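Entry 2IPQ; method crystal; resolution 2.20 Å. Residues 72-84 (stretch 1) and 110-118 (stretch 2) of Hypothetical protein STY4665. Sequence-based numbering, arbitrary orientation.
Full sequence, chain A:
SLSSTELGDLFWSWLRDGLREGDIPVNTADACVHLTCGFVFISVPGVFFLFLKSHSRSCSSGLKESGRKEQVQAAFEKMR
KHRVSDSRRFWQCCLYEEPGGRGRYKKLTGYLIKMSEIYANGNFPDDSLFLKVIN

Stretch 1, residues 72-84: VQAAFEKMRKHRV
Stretch 2 110-118: GYLIKMSEI

What anchors the tyrosine hydroxyl? Y111 carries the strongest polar contact. With chi1 at -69° (m) and chi2 at 107°, its CA-to-CB bond points toward stretch 1, and the side chain carries the hydroxyl to two helix residues four positions, about one helical turn, apart. Y111 OH donates to E77 OE2 across a very short 2.3 Å, while Q73 NE2 donates to Y111 OH at 2.8 Å with an N-H...O angle of 158°. The hydroxyl thus gives its proton to a carboxylate and receives one from an amide. Both helical partners start sideways from the backbone and bring their ends nearer: Q73 is t, t with chi3 25°, E77 is m, t with chi3 -3°.

How do the backbones meet? Past the helix, extended H82 and R83 (phi/psi -77/154 and -70/134) run antiparallel beside L112 and I113. R83 N donates to L112 O at 2.6 Å, nearly straight at 175°, and H82 CA makes a CA-H...O contact with the same L112 O at 3.5 Å. A water accepts from L112 N at 3.0 Å and its oxygen lies 2.7 Å from R83 O, bridging the two backbones. In register, H82 CA lies 4.7 Å from I113 CA, and R83 CA 5.4 Å from L112 CA.

What path carries the chain from the helix to the strand? Residues 72-77 are helical, with F76 N bonded to V72 O at 2.6 Å and E77 N to Q73 O at 2.9 Å. A type I turn spans E77 to R80, where phi becomes positive (63/47); K81 follows at -94/-22. The helix and strand axes point broadly the same way, 27° apart, and approach no closer than 12.4 Å, a gap that large side chains span.

Which side chains fill that gap? The Y111 ring meets F76 over one face and H82 along its edge, in two edge-to-face pairs. F76 (t, chi2 61°) turns its edge to the Y111 face, with centroids 5.3 Å apart and planes at 75°; F76 CE2 is 3.9 Å from Y111 CD1. Y111 in turn presents its edge to the face of H82 (p, chi2 -71°), at 5.1 Å and 64°. F76 CZ also reaches I113 CD1 at 4.2 Å, extending the apolar packing.

What else packs between the stretches? The CA-to-CB bond of R83, t at chi1 through chi3, points toward the strand, and R83 NH1 lies 3.7 Å from L112 CD1, near the guanidinium plane. K81 (chi1 -46° m, chi2 -68° m) places its O 4.0 Å from I113 CG2, and K81 CD is 4.4 Å from E117 OE1, a looser contact.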

ATOM      1  N   VAL A  72       0.636 -14.377   3.065  1.00 46.78           N
ATOM      2  CA  VAL A  72       0.096 -13.094   3.501  1.00 48.79           C
ATOM      3  C   VAL A  72      -0.725 -12.389   2.420  1.00 47.72           C
ATOM      4  O   VAL A  72      -1.821 -11.919   2.700  1.00 47.96           O
ATOM      5  CB  VAL A  72       1.210 -12.130   3.972  1.00 48.98           C
ATOM      6  CG1 VAL A  72       0.588 -10.924   4.643  1.00 51.51           C
ATOM      7  CG2 VAL A  72       2.120 -12.838   4.941  1.00 48.31           C
ATOM      8  N   GLN A  73      -0.194 -12.315   1.201  1.00 44.68           N
ATOM      9  CA  GLN A  73      -0.934 -11.738   0.079  1.00 45.99           C
ATOM     10  C   GLN A  73      -2.276 -12.420  -0.209  1.00 46.16           C
ATOM     11  O   GLN A  73      -3.308 -11.748  -0.331  1.00 45.42           O
ATOM     12  CB  GLN A  73      -0.080 -11.721  -1.180  1.00 44.88           C
ATOM     13  CG  GLN A  73      -0.845 -11.324  -2.437  1.00 49.05           C
ATOM     14  CD  GLN A  73       0.095 -10.859  -3.530  1.00 56.39           C
ATOM     15  OE1 GLN A  73       1.263 -11.239  -3.542  1.00 60.21           O
ATOM     16  NE2 GLN A  73      -0.401 -10.028  -4.443  1.00 55.27           N
ATOM     17  N   ALA A  74      -2.269 -13.750  -0.311  1.00 44.91           N
ATOM     18  CA  ALA A  74      -3.504 -14.491  -0.417  1.00 46.49           C
ATOM     19  C   ALA A  74      -4.452 -14.187   0.760  1.00 47.26           C
ATOM     20  O   ALA A  74      -5.674 -13.991   0.578  1.00 47.21           O
ATOM     21  CB  ALA A  74      -3.230 -16.017  -0.522  1.00 45.67           C
ATOM     22  N   ALA A  75      -3.905 -14.166   1.970  1.00 44.58           N
ATOM     23  CA  ALA A  75      -4.757 -13.937   3.127  1.00 44.44           C
ATOM     24  C   ALA A  75      -5.294 -12.503   3.041  1.00 43.79           C
ATOM     25  O   ALA A  75      -6.474 -12.244   3.275  1.00 46.71           O
ATOM     26  CB  ALA A  75      -4.010 -14.186   4.420  1.00 39.46           C
ATOM     27  N   PHE A  76      -4.438 -11.569   2.690  1.00 44.03           N
ATOM     28  CA  PHE A  76      -4.898 -10.185   2.548  1.00 45.10           C
ATOM     29  C   PHE A  76      -6.024 -10.046   1.517  1.00 46.04           C
ATOM     30  O   PHE A  76      -7.019  -9.394   1.787  1.00 43.96           O
ATOM     31  CB  PHE A  76      -3.761  -9.267   2.144  1.00 43.72           C
ATOM     32  CG  PHE A  76      -4.219  -7.877   1.788  1.00 45.21           C
ATOM     33  CD1 PHE A  76      -4.862  -7.080   2.738  1.00 44.91           C
ATOM     34  CD2 PHE A  76      -4.018  -7.372   0.504  1.00 46.88           C
ATOM     35  CE1 PHE A  76      -5.289  -5.794   2.417  1.00 45.89           C
ATOM     36  CE2 PHE A  76      -4.454  -6.079   0.161  1.00 43.63           C
ATOM     37  CZ  PHE A  76      -5.080  -5.296   1.125  1.00 45.19           C
ATOM     38  N   GLU A  77      -5.859 -10.634   0.336  1.00 46.54           N
ATOM     39  CA  GLU A  77      -6.853 -10.432  -0.728  1.00 51.58           C
ATOM     40  C   GLU A  77      -8.222 -10.977  -0.385  1.00 51.62           C
ATOM     41  O   GLU A  77      -9.241 -10.461  -0.858  1.00 52.81           O
ATOM     42  CB  GLU A  77      -6.391 -11.035  -2.045  1.00 51.71           C
ATOM     43  CG  GLU A  77      -5.360 -10.181  -2.800  1.00 53.23           C
ATOM     44  CD  GLU A  77      -5.140 -10.703  -4.213  1.00 59.48           C
ATOM     45  OE1 GLU A  77      -5.753 -11.748  -4.553  1.00 65.20           O
ATOM     46  OE2 GLU A  77      -4.373 -10.082  -4.976  1.00 59.19           O
ATOM     47  N   LYS A  78      -8.246 -12.021   0.440  1.00 53.63           N
ATOM     48  CA  LYS A  78      -9.498 -12.667   0.833  1.00 54.29           C
ATOM     49  C   LYS A  78     -10.378 -11.721   1.647  1.00 54.93           C
ATOM     50  O   LYS A  78     -11.558 -11.963   1.828  1.00 53.87           O
ATOM     51  CB  LYS A  78      -9.217 -13.963   1.604  1.00 53.36           C
ATOM     52  CG  LYS A  78      -8.861 -15.131   0.673  1.00 57.70           C
ATOM     53  CD  LYS A  78      -8.211 -16.321   1.387  1.00 58.13           C
ATOM     54  CE  LYS A  78      -8.481 -17.642   0.626  1.00 69.89           C
ATOM     55  NZ  LYS A  78      -7.609 -17.796  -0.596  1.00 71.24           N
HETATM   56  N   MSE A  79      -9.800 -10.626   2.131  1.00 56.08           N
HETATM   57  CA  MSE A  79     -10.544  -9.721   2.981  1.00 58.81           C
HETATM   58  C   MSE A  79     -11.230  -8.620   2.206  1.00 53.98           C
HETATM   59  O   MSE A  79     -12.146  -7.963   2.723  1.00 51.76           O
HETATM   60  CB  MSE A  79      -9.631  -9.110   4.011  1.00 57.76           C
HETATM   61  CG  MSE A  79      -9.018 -10.127   4.937  1.00 65.10           C
HETATM   62 SE   MSE A  79      -7.686  -9.144   5.918  1.00 77.58          SE
HETATM   63  CE  MSE A  79      -8.917  -8.529   7.389  1.00 69.63           C
ATOM     64  N   ARG A  80     -10.793  -8.415   0.969  1.00 50.02           N
ATOM     65  CA  ARG A  80     -11.521  -7.535   0.072  1.00 48.55           C
ATOM     66  C   ARG A  80     -11.533  -6.097   0.601  1.00 46.69           C
ATOM     67  O   ARG A  80     -12.567  -5.459   0.634  1.00 46.91           O
ATOM     68  CB  ARG A  80     -12.962  -8.040  -0.069  1.00 45.79           C
ATOM     69  CG  ARG A  80     -13.011  -9.523  -0.343  1.00 48.28           C
ATOM     70  CD  ARG A  80     -14.346  -9.929  -1.010  1.00 49.96           C
ATOM     71  NE  ARG A  80     -14.349 -11.412  -1.208  1.00 51.23           N
ATOM     72  CZ  ARG A  80     -14.371 -11.943  -2.437  1.00 50.73           C
ATOM     73  NH1 ARG A  80     -14.386 -13.299  -2.538  1.00 52.80           N
ATOM     74  NH2 ARG A  80     -14.395 -11.111  -3.573  1.00 48.45           N
ATOM     75  N   LYS A  81     -10.383  -5.588   1.015  1.00 46.55           N
ATOM     76  CA  LYS A  81     -10.274  -4.166   1.353  1.00 45.79           C
ATOM     77  C   LYS A  81      -9.774  -3.346   0.165  1.00 46.14           C
ATOM     78  O   LYS A  81      -9.987  -2.118   0.100  1.00 48.28           O
ATOM     79  CB  LYS A  81      -9.333  -3.961   2.550  1.00 45.49           C
ATOM     80  CG  LYS A  81      -9.564  -4.900   3.722  1.00 39.40           C
ATOM     81  CD  LYS A  81     -10.895  -4.605   4.385  1.00 44.48           C
ATOM     82  CE  LYS A  81     -10.768  -4.670   5.869  1.00 42.69           C
ATOM     83  NZ  LYS A  81     -12.091  -4.879   6.477  1.00 51.16           N
ATOM     84  N   HIS A  82      -9.102  -4.020  -0.765  1.00 44.60           N
ATOM     85  CA  HIS A  82      -8.460  -3.341  -1.886  1.00 42.63           C
ATOM     86  C   HIS A  82      -9.508  -2.951  -2.928  1.00 44.97           C
ATOM     87  O   HIS A  82     -10.578  -3.577  -3.048  1.00 38.67           O
ATOM     88  CB  HIS A  82      -7.335  -4.189  -2.497  1.00 42.84           C
ATOM     89  CG  HIS A  82      -7.768  -5.544  -2.978  1.00 42.20           C
ATOM     90  ND1 HIS A  82      -8.115  -6.571  -2.121  1.00 44.05           N
ATOM     91  CD2 HIS A  82      -7.900  -6.043  -4.231  1.00 42.69           C
ATOM     92  CE1 HIS A  82      -8.450  -7.638  -2.829  1.00 50.15           C
ATOM     93  NE2 HIS A  82      -8.333  -7.342  -4.112  1.00 47.73           N
ATOM     94  N   ARG A  83      -9.213  -1.908  -3.689  1.00 43.65           N
ATOM     95  CA  ARG A  83     -10.085  -1.571  -4.799  1.00 43.75           C
ATOM     96  C   ARG A  83      -9.992  -2.620  -5.931  1.00 43.49           C
ATOM     97  O   ARG A  83      -8.913  -3.049  -6.338  1.00 44.43           O
ATOM     98  CB  ARG A  83      -9.769  -0.160  -5.275  1.00 41.78           C
ATOM     99  CG  ARG A  83     -10.422   0.256  -6.557  1.00 44.35           C
ATOM    100  CD  ARG A  83      -9.788   1.559  -7.104  1.00 48.33           C
ATOM    101  NE  ARG A  83     -10.719   2.261  -7.999  1.00 49.95           N
ATOM    102  CZ  ARG A  83     -10.346   3.059  -9.000  1.00 50.26           C
ATOM    103  NH1 ARG A  83      -9.068   3.262  -9.252  1.00 50.38           N
ATOM    104  NH2 ARG A  83     -11.256   3.649  -9.762  1.00 55.40           N
ATOM    105  N   VAL A  84     -11.139  -3.039  -6.433  1.00 43.11           N
ATOM    106  CA  VAL A  84     -11.181  -3.866  -7.620  1.00 42.13           C
ATOM    107  C   VAL A  84     -12.113  -3.160  -8.573  1.00 43.21           C
ATOM    108  O   VAL A  84     -13.310  -3.000  -8.316  1.00 41.76           O
ATOM    109  CB  VAL A  84     -11.710  -5.307  -7.342  1.00 41.66           C
ATOM    110  CG1 VAL A  84     -11.859  -6.086  -8.660  1.00 40.76           C
ATOM    111  CG2 VAL A  84     -10.790  -6.060  -6.394  1.00 42.34           C
ATOM    112  N   GLY A 110       0.815  -2.477  -7.506  1.00 47.69           N
ATOM    113  CA  GLY A 110       0.273  -2.792  -6.205  1.00 46.51           C
ATOM    114  C   GLY A 110      -1.186  -2.432  -6.121  1.00 45.38           C
ATOM    115  O   GLY A 110      -1.835  -2.199  -7.118  1.00 43.46           O
ATOM    116  N   TYR A 111      -1.678  -2.365  -4.898  1.00 45.41           N
ATOM    117  CA  TYR A 111      -3.093  -2.272  -4.621  1.00 45.78           C
ATOM    118  C   TYR A 111      -3.442  -0.825  -4.409  1.00 44.73           C
ATOM    119  O   TYR A 111      -2.612  -0.050  -3.947  1.00 45.56           O
ATOM    120  CB  TYR A 111      -3.385  -3.048  -3.338  1.00 46.12           C
ATOM    121  CG  TYR A 111      -3.227  -4.549  -3.474  1.00 47.66           C
ATOM    122  CD1 TYR A 111      -2.127  -5.222  -2.902  1.00 50.56           C
ATOM    123  CD2 TYR A 111      -4.171  -5.299  -4.167  1.00 50.41           C
ATOM    124  CE1 TYR A 111      -1.989  -6.643  -3.029  1.00 47.19           C
ATOM    125  CE2 TYR A 111      -4.049  -6.696  -4.299  1.00 49.47           C
ATOM    126  CZ  TYR A 111      -2.961  -7.357  -3.731  1.00 53.01           C
ATOM    127  OH  TYR A 111      -2.864  -8.731  -3.881  1.00 50.03           O
ATOM    128  N   LEU A 112      -4.670  -0.465  -4.737  1.00 43.54           N
ATOM    129  CA  LEU A 112      -5.277   0.766  -4.244  1.00 45.06           C
ATOM    130  C   LEU A 112      -6.288   0.494  -3.142  1.00 44.40           C
ATOM    131  O   LEU A 112      -7.143  -0.368  -3.279  1.00 46.99           O
ATOM    132  CB  LEU A 112      -5.981   1.500  -5.392  1.00 45.36           C
ATOM    133  CG  LEU A 112      -5.058   2.130  -6.451  1.00 45.59           C
ATOM    134  CD1 LEU A 112      -5.935   2.854  -7.410  1.00 44.15           C
ATOM    135  CD2 LEU A 112      -4.121   3.078  -5.809  1.00 41.18           C
ATOM    136  N   ILE A 113      -6.209   1.230  -2.050  1.00 42.43           N
ATOM    137  CA  ILE A 113      -7.176   1.060  -0.974  1.00 42.60           C
ATOM    138  C   ILE A 113      -7.804   2.405  -0.645  1.00 43.19           C
ATOM    139  O   ILE A 113      -7.086   3.378  -0.403  1.00 42.73           O
ATOM    140  CB  ILE A 113      -6.443   0.549   0.271  1.00 43.28           C
ATOM    141  CG1 ILE A 113      -5.834  -0.825  -0.024  1.00 42.80           C
ATOM    142  CG2 ILE A 113      -7.369   0.565   1.513  1.00 41.61           C
ATOM    143  CD1 ILE A 113      -4.646  -1.140   0.844  1.00 51.30           C
ATOM    144  N   LYS A 114      -9.130   2.456  -0.626  1.00 43.72           N
ATOM    145  CA  LYS A 114      -9.869   3.677  -0.326  1.00 46.60           C
ATOM    146  C   LYS A 114      -9.364   4.263   0.965  1.00 48.45           C
ATOM    147  O   LYS A 114      -9.238   3.526   1.945  1.00 47.15           O
ATOM    148  CB  LYS A 114     -11.344   3.370  -0.137  1.00 43.87           C
ATOM    149  CG  LYS A 114     -12.138   3.265  -1.391  1.00 51.25           C
ATOM    150  CD  LYS A 114     -13.646   3.121  -1.076  1.00 49.92           C
ATOM    151  CE  LYS A 114     -14.186   4.353  -0.354  1.00 49.83           C
ATOM    152  NZ  LYS A 114     -15.677   4.435  -0.358  1.00 63.42           N
HETATM  153  N   MSE A 115      -9.096   5.572   0.965  1.00 49.84           N
HETATM  154  CA  MSE A 115      -8.544   6.273   2.131  1.00 59.09           C
HETATM  155  C   MSE A 115      -9.289   5.984   3.426  1.00 55.77           C
HETATM  156  O   MSE A 115      -8.673   5.822   4.476  1.00 55.43           O
HETATM  157  CB  MSE A 115      -8.587   7.790   1.930  1.00 59.56           C
HETATM  158  CG  MSE A 115      -7.952   8.265   0.662  1.00 66.33           C
HETATM  159 SE   MSE A 115      -6.372   9.330   0.966  1.00 82.95          SE
HETATM  160  CE  MSE A 115      -7.079  11.094   0.503  1.00 69.99           C
ATOM    161  N   SER A 116     -10.617   5.938   3.347  1.00 53.61           N
ATOM    162  CA  SER A 116     -11.449   5.810   4.519  1.00 52.72           C
ATOM    163  C   SER A 116     -11.483   4.385   5.092  1.00 53.43           C
ATOM    164  O   SER A 116     -12.085   4.159   6.138  1.00 54.42           O
ATOM    165  CB  SER A 116     -12.867   6.259   4.182  1.00 53.35           C
ATOM    166  OG  SER A 116     -13.421   5.407   3.191  1.00 52.49           O
ATOM    167  N   GLU A 117     -10.857   3.418   4.422  1.00 52.48           N
ATOM    168  CA  GLU A 117     -10.675   2.108   5.044  1.00 52.97           C
ATOM    169  C   GLU A 117      -9.490   2.159   6.026  1.00 51.90           C
ATOM    170  O   GLU A 117      -9.390   1.331   6.928  1.00 51.47           O
ATOM    171  CB  GLU A 117     -10.484   0.992   3.998  1.00 52.55           C
ATOM    172  CG  GLU A 117     -11.630   0.828   2.964  1.00 59.69           C
ATOM    173  CD  GLU A 117     -12.658  -0.280   3.292  1.00 70.10           C
ATOM    174  OE1 GLU A 117     -12.835  -0.658   4.480  1.00 72.55           O
ATOM    175  OE2 GLU A 117     -13.307  -0.776   2.341  1.00 71.84           O
ATOM    176  N   ILE A 118      -8.596   3.134   5.834  1.00 49.67           N
ATOM    177  CA  ILE A 118      -7.434   3.325   6.707  1.00 47.95           C
ATOM    178  C   ILE A 118      -7.642   4.509   7.629  1.00 46.68           C
ATOM    179  O   ILE A 118      -7.618   4.370   8.848  1.00 47.86           O
ATOM    180  CB  ILE A 118      -6.136   3.657   5.929  1.00 47.66           C
ATOM    181  CG1 ILE A 118      -5.899   2.703   4.747  1.00 49.14           C
ATOM    182  CG2 ILE A 118      -4.957   3.799   6.908  1.00 41.46           C
ATOM    183  CD1 ILE A 118      -5.563   1.306   5.124  1.00 52.71           C
TER
HETATM  184  O   HOH W   1      -6.370  -2.767  -5.581  1.00 26.98           O